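Uncharacterized hypothetical protein (Parabacteroides merdae, PDB 4EI0) is of unknown function, belonging to the DUF4466 family and built mainly of antiparallel beta sheets. Local coordinates at residues Q241-S246 and S251-D256; I262-C267 and K288-V293. All coordinates share one frame; numbering follows the deposited sequence.

Contact 1 of 2, residues Q241-S246 and S251-D256; sequences QDRQLS and SKFIDD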
# COMPACT_ATOMS: atom_id res chain seq x y z
N GLN B 241 -34.95 -8.97 12.94
CA GLN B 241 -33.63 -9.55 12.79
C GLN B 241 -32.69 -8.59 13.48
O GLN B 241 -32.96 -7.41 13.62
CB GLN B 241 -33.27 -9.89 11.32
CG GLN B 241 -34.10 -11.08 10.83
CD GLN B 241 -33.72 -11.68 9.47
OE1 GLN B 241 -33.40 -12.86 9.38
NE2 GLN B 241 -33.76 -10.88 8.41
N ASP B 242 -31.64 -9.14 14.00
CA ASP B 242 -30.67 -8.36 14.65
C ASP B 242 -29.37 -8.76 13.97
O ASP B 242 -29.10 -9.96 13.76
CB ASP B 242 -30.72 -8.70 16.14
CG ASP B 242 -29.58 -8.08 16.91
OD1 ASP B 242 -28.43 -8.48 16.71
OD2 ASP B 242 -29.86 -7.16 17.69
N ARG B 243 -28.58 -7.78 13.60
CA ARG B 243 -27.38 -8.06 12.78
C ARG B 243 -26.36 -8.91 13.56
O ARG B 243 -25.68 -9.77 12.99
CB ARG B 243 -26.73 -6.74 12.32
CG ARG B 243 -26.16 -6.68 10.90
CD ARG B 243 -25.43 -7.96 10.48
NE ARG B 243 -24.61 -7.76 9.28
CZ ARG B 243 -23.66 -8.60 8.86
NH1 ARG B 243 -23.35 -9.70 9.55
NH2 ARG B 243 -22.99 -8.32 7.75
N GLN B 244 -26.29 -8.71 14.87
CA GLN B 244 -25.36 -9.49 15.70
C GLN B 244 -25.87 -10.89 15.91
O GLN B 244 -25.10 -11.83 15.98
CB GLN B 244 -25.11 -8.78 17.04
CG GLN B 244 -24.38 -7.49 16.83
CD GLN B 244 -24.30 -6.58 18.04
OE1 GLN B 244 -25.31 -6.30 18.70
NE2 GLN B 244 -23.14 -5.98 18.23
N LEU B 245 -27.18 -11.05 16.05
CA LEU B 245 -27.70 -12.39 16.31
C LEU B 245 -27.86 -13.26 15.06
O LEU B 245 -27.85 -14.49 15.17
CB LEU B 245 -29.06 -12.30 17.04
CG LEU B 245 -29.07 -11.72 18.46
CD1 LEU B 245 -30.51 -11.54 18.86
CD2 LEU B 245 -28.35 -12.62 19.42
N SER B 246 -28.06 -12.65 13.89
CA SER B 246 -28.42 -13.39 12.68
C SER B 246 -27.39 -13.32 11.56
O SER B 246 -27.46 -14.10 10.60
CB SER B 246 -29.73 -12.86 12.14
OG SER B 246 -29.45 -11.73 11.35
N SER B 251 -29.43 -5.06 8.60
CA SER B 251 -30.25 -5.29 9.77
C SER B 251 -30.12 -4.09 10.71
O SER B 251 -29.34 -3.15 10.50
CB SER B 251 -29.85 -6.60 10.50
OG SER B 251 -30.84 -7.62 10.35
N LYS B 252 -30.93 -4.14 11.73
CA LYS B 252 -30.83 -3.22 12.79
C LYS B 252 -30.30 -3.98 14.01
O LYS B 252 -30.07 -5.20 13.99
CB LYS B 252 -32.19 -2.54 12.97
CG LYS B 252 -32.51 -1.63 11.81
CD LYS B 252 -33.91 -1.04 11.89
CE LYS B 252 -34.15 -0.14 10.68
NZ LYS B 252 -34.71 -0.91 9.52
N PHE B 253 -30.07 -3.22 15.06
CA PHE B 253 -29.52 -3.78 16.27
C PHE B 253 -30.51 -3.53 17.41
O PHE B 253 -31.03 -2.42 17.56
CB PHE B 253 -28.19 -3.12 16.61
CG PHE B 253 -27.14 -3.26 15.53
CD1 PHE B 253 -27.02 -2.32 14.54
CD2 PHE B 253 -26.28 -4.33 15.52
CE1 PHE B 253 -26.04 -2.44 13.57
CE2 PHE B 253 -25.32 -4.48 14.52
CZ PHE B 253 -25.21 -3.52 13.55
N ILE B 254 -30.70 -4.55 18.22
CA ILE B 254 -31.37 -4.40 19.51
C ILE B 254 -30.33 -3.93 20.48
O ILE B 254 -29.26 -4.57 20.63
CB ILE B 254 -31.97 -5.72 19.99
CG1 ILE B 254 -33.01 -6.22 18.97
CG2 ILE B 254 -32.58 -5.61 21.39
CD1 ILE B 254 -33.32 -7.69 19.18
N ASP B 255 -30.63 -2.83 21.15
CA ASP B 255 -29.68 -2.26 22.12
C ASP B 255 -30.36 -2.22 23.49
O ASP B 255 -31.54 -2.65 23.68
CB ASP B 255 -29.17 -0.87 21.64
CG ASP B 255 -27.82 -0.45 22.30
OD1 ASP B 255 -27.31 -1.13 23.21
OD2 ASP B 255 -27.29 0.61 21.90
N ASP B 256 -29.62 -1.73 24.47
CA ASP B 256 -30.13 -1.63 25.83
C ASP B 256 -31.49 -0.89 25.93
O ASP B 256 -32.34 -1.27 26.68
CB ASP B 256 -29.10 -0.93 26.74
CG ASP B 256 -27.75 -1.70 26.86
OD1 ASP B 256 -27.37 -2.50 25.99
OD2 ASP B 256 -27.07 -1.49 27.89
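Asp242 and Phe253 bring their CA atoms to 5.0 Å where residues 251-256, an irregular segment, come back past the start of the short helix 243-246. Arg243 N donates to Lys252 O over 3.0 Å, and Asp242 CA adds a CA-H...O contact to the same oxygen.

Asp242 carries most of the chemistry. As N-cap it turns OD1 to the amides of the helix's first turn, with a bond of 2.9 Å to Leu245 N and a weak one to Gln244 N. Because CG stands anti to its backbone N (chi1 171°), the other oxygen can reach across: Ile254 N meets Asp242 OD2 nearly along its C-O axis, at 2.8 Å and almost straight (172°). Lys308 forms a salt bridge to OD2, and its amino group also bonds Gln244 OE1 and Ile254 O.

Apolar surface fills in beside this. Arg243 CB lies 3.5 Å from Phe253 CE2, and Gln244 CG comes at the ring's edge, in its plane; the Gln244 amide stands steeply to the ring, the planes 83° apart. Small Ser251 fits close to the backbone, its CB 3.6 Å from Arg243 CB.

A short aspartate thus serves the helix end and the passing chain with separate oxygens, and the helix N-terminus and Lys308 together would probably stabilise its negative charge.

Contact 2 of 2, residues I262-C267 and K288-V293; sequences IDMSKC and KYRAYV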
# COMPACT_ATOMS: atom_id res chain seq x y z
N ILE B 262 -39.35 -1.96 25.73
CA ILE B 262 -40.33 -2.96 25.19
C ILE B 262 -41.57 -3.05 26.11
O ILE B 262 -41.46 -3.10 27.35
CB ILE B 262 -39.69 -4.36 24.94
CG1 ILE B 262 -40.60 -5.25 24.09
CG2 ILE B 262 -39.28 -5.08 26.22
CD1 ILE B 262 -40.52 -4.93 22.61
N ASP B 263 -42.76 -3.01 25.52
CA ASP B 263 -44.01 -3.15 26.27
C ASP B 263 -44.35 -4.61 26.39
O ASP B 263 -44.59 -5.27 25.37
CB ASP B 263 -45.15 -2.44 25.55
CG ASP B 263 -46.43 -2.42 26.37
OD1 ASP B 263 -46.48 -3.03 27.46
OD2 ASP B 263 -47.39 -1.75 25.94
N MSE B 264 -44.35 -5.11 27.62
CA MSE B 264 -44.64 -6.53 27.87
C MSE B 264 -46.06 -6.77 28.35
O MSE B 264 -46.35 -7.87 28.82
CB MSE B 264 -43.68 -7.13 28.89
CG MSE B 264 -42.20 -7.03 28.54
SE MSE B 264 -41.57 -8.19 27.08
CE MSE B 264 -42.33 -9.97 27.62
N SER B 265 -46.94 -5.77 28.20
CA SER B 265 -48.36 -5.85 28.62
C SER B 265 -49.13 -6.92 27.90
O SER B 265 -49.90 -7.64 28.52
CB SER B 265 -49.10 -4.54 28.33
OG SER B 265 -48.79 -3.57 29.29
N LYS B 266 -48.97 -6.99 26.59
CA LYS B 266 -49.73 -7.90 25.78
C LYS B 266 -48.95 -9.22 25.66
O LYS B 266 -48.76 -9.72 24.58
CB LYS B 266 -50.00 -7.25 24.40
N CYS B 267 -48.49 -9.78 26.78
CA CYS B 267 -47.71 -11.04 26.73
C CYS B 267 -48.56 -12.31 26.81
O CYS B 267 -49.74 -12.27 27.14
CB CYS B 267 -46.63 -11.08 27.83
SG CYS B 267 -47.31 -11.03 29.50
N LYS B 288 -36.39 -9.93 36.66
CA LYS B 288 -34.96 -9.70 36.78
C LYS B 288 -34.28 -9.52 35.42
O LYS B 288 -33.43 -8.64 35.27
CB LYS B 288 -34.31 -10.85 37.55
CG LYS B 288 -32.85 -10.65 37.90
CD LYS B 288 -32.49 -11.29 39.25
CE LYS B 288 -31.04 -11.08 39.66
NZ LYS B 288 -30.15 -12.01 38.90
N TYR B 289 -34.66 -10.32 34.44
CA TYR B 289 -34.04 -10.25 33.12
C TYR B 289 -35.12 -10.17 32.03
O TYR B 289 -36.21 -10.74 32.17
CB TYR B 289 -33.18 -11.49 32.86
CG TYR B 289 -31.91 -11.69 33.72
CD1 TYR B 289 -30.71 -11.06 33.40
CD2 TYR B 289 -31.92 -12.56 34.82
CE1 TYR B 289 -29.57 -11.26 34.18
CE2 TYR B 289 -30.79 -12.76 35.60
CZ TYR B 289 -29.62 -12.11 35.28
OH TYR B 289 -28.51 -12.35 36.05
N ARG B 290 -34.79 -9.45 30.95
CA ARG B 290 -35.48 -9.55 29.70
C ARG B 290 -34.54 -10.10 28.67
O ARG B 290 -33.33 -9.99 28.81
CB ARG B 290 -35.98 -8.20 29.27
CG ARG B 290 -37.22 -7.82 30.02
CD ARG B 290 -37.62 -6.40 29.64
NE ARG B 290 -38.82 -6.08 30.36
CZ ARG B 290 -39.50 -4.97 30.19
NH1 ARG B 290 -39.11 -3.99 29.35
NH2 ARG B 290 -40.59 -4.83 30.90
N ALA B 291 -35.09 -10.74 27.64
CA ALA B 291 -34.22 -11.34 26.62
C ALA B 291 -34.96 -11.33 25.30
O ALA B 291 -36.20 -11.18 25.26
CB ALA B 291 -33.86 -12.76 27.00
N TYR B 292 -34.22 -11.51 24.22
CA TYR B 292 -34.80 -11.73 22.90
C TYR B 292 -34.16 -13.00 22.39
O TYR B 292 -32.91 -13.09 22.28
CB TYR B 292 -34.52 -10.53 21.94
CG TYR B 292 -35.05 -10.76 20.54
CD1 TYR B 292 -36.42 -10.87 20.33
CD2 TYR B 292 -34.22 -10.92 19.46
CE1 TYR B 292 -36.95 -11.11 19.07
CE2 TYR B 292 -34.75 -11.15 18.18
CZ TYR B 292 -36.10 -11.30 18.00
OH TYR B 292 -36.65 -11.49 16.74
N VAL B 293 -35.00 -13.99 22.10
CA VAL B 293 -34.58 -15.28 21.56
C VAL B 293 -34.89 -15.30 20.04
O VAL B 293 -36.02 -15.05 19.64
CB VAL B 293 -35.36 -16.40 22.23
CG1 VAL B 293 -34.88 -17.77 21.70
CG2 VAL B 293 -35.28 -16.24 23.75
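Arg290 reaches from strand 289-299 to the loop 262-267, where its guanidinium meets Ile262 and the selenomethionine Met264. The backbones stay well apart, with the CA atoms of Ile262 and Arg290 9.3 Å from each other, and a long side chain suits the span. Arg290 is extended from CG to NE, with chi2 at 175°, which carries the flat head out to the loop.

Met264 covers one face of that head. Its CG sits 3.5 Å above the guanidinium plane, offset toward the rim and 3.6 Å from Arg290 NH2, while the two side chains run past each other in opposite directions. The Met264 chain bends at chi2 and chi3, and its side chain also packs on Ile235 of strand 233-238. Ile262 approaches NH1 by two routes: its CG2 methyl lies 3.3 Å from Arg290 NH1, and its carbonyl O is 3.2 Å from that same nitrogen. The aliphatic carbons Ile262 CG2 and Met264 CG thus border a charged group that has polar partners beyond the loop: Glu283 forms a salt bridge to Arg290 NE, and Phe259 O accepts from NH1. Cutting this side chain back to an alanine is likely to leave Glu283 without its charged mate and Met264 CG without the flat surface it packs on.

Just beyond, Asp263 OD1 accepts from Ser265 N (2.9 Å), an Asx turn within the loop. The whole is a loop-to-sheet packing in a beta-rich domain, in which an arginine of an antiparallel strand ties the connection between helix 256-261 and strand 270-274 to the sheet.

Contacts 1 and 2 follow one another along the chain, with helix 256-261 leading from the last residue of 251-256 toward the loop 262-267. Their centres are about 16 Å apart, yet they touch through Tyr292 of the strand: its CD2 lies 3.4 Å from Ile254 CD1 and 3.8 Å from Leu245 CD1. Tyr292 therefore packs against both segments of contact 1, while Arg290, two residues earlier on that strand, makes contact 2. The five-stranded antiparallel sheet holding strands 289-299 and 302-311 is their shared support: Lys308 of the latter strand pairs by its backbone with Tyr292, while its NZ forms the salt bridge to Asp242. The function of the protein being unknown, neither contact can be assigned to an active site.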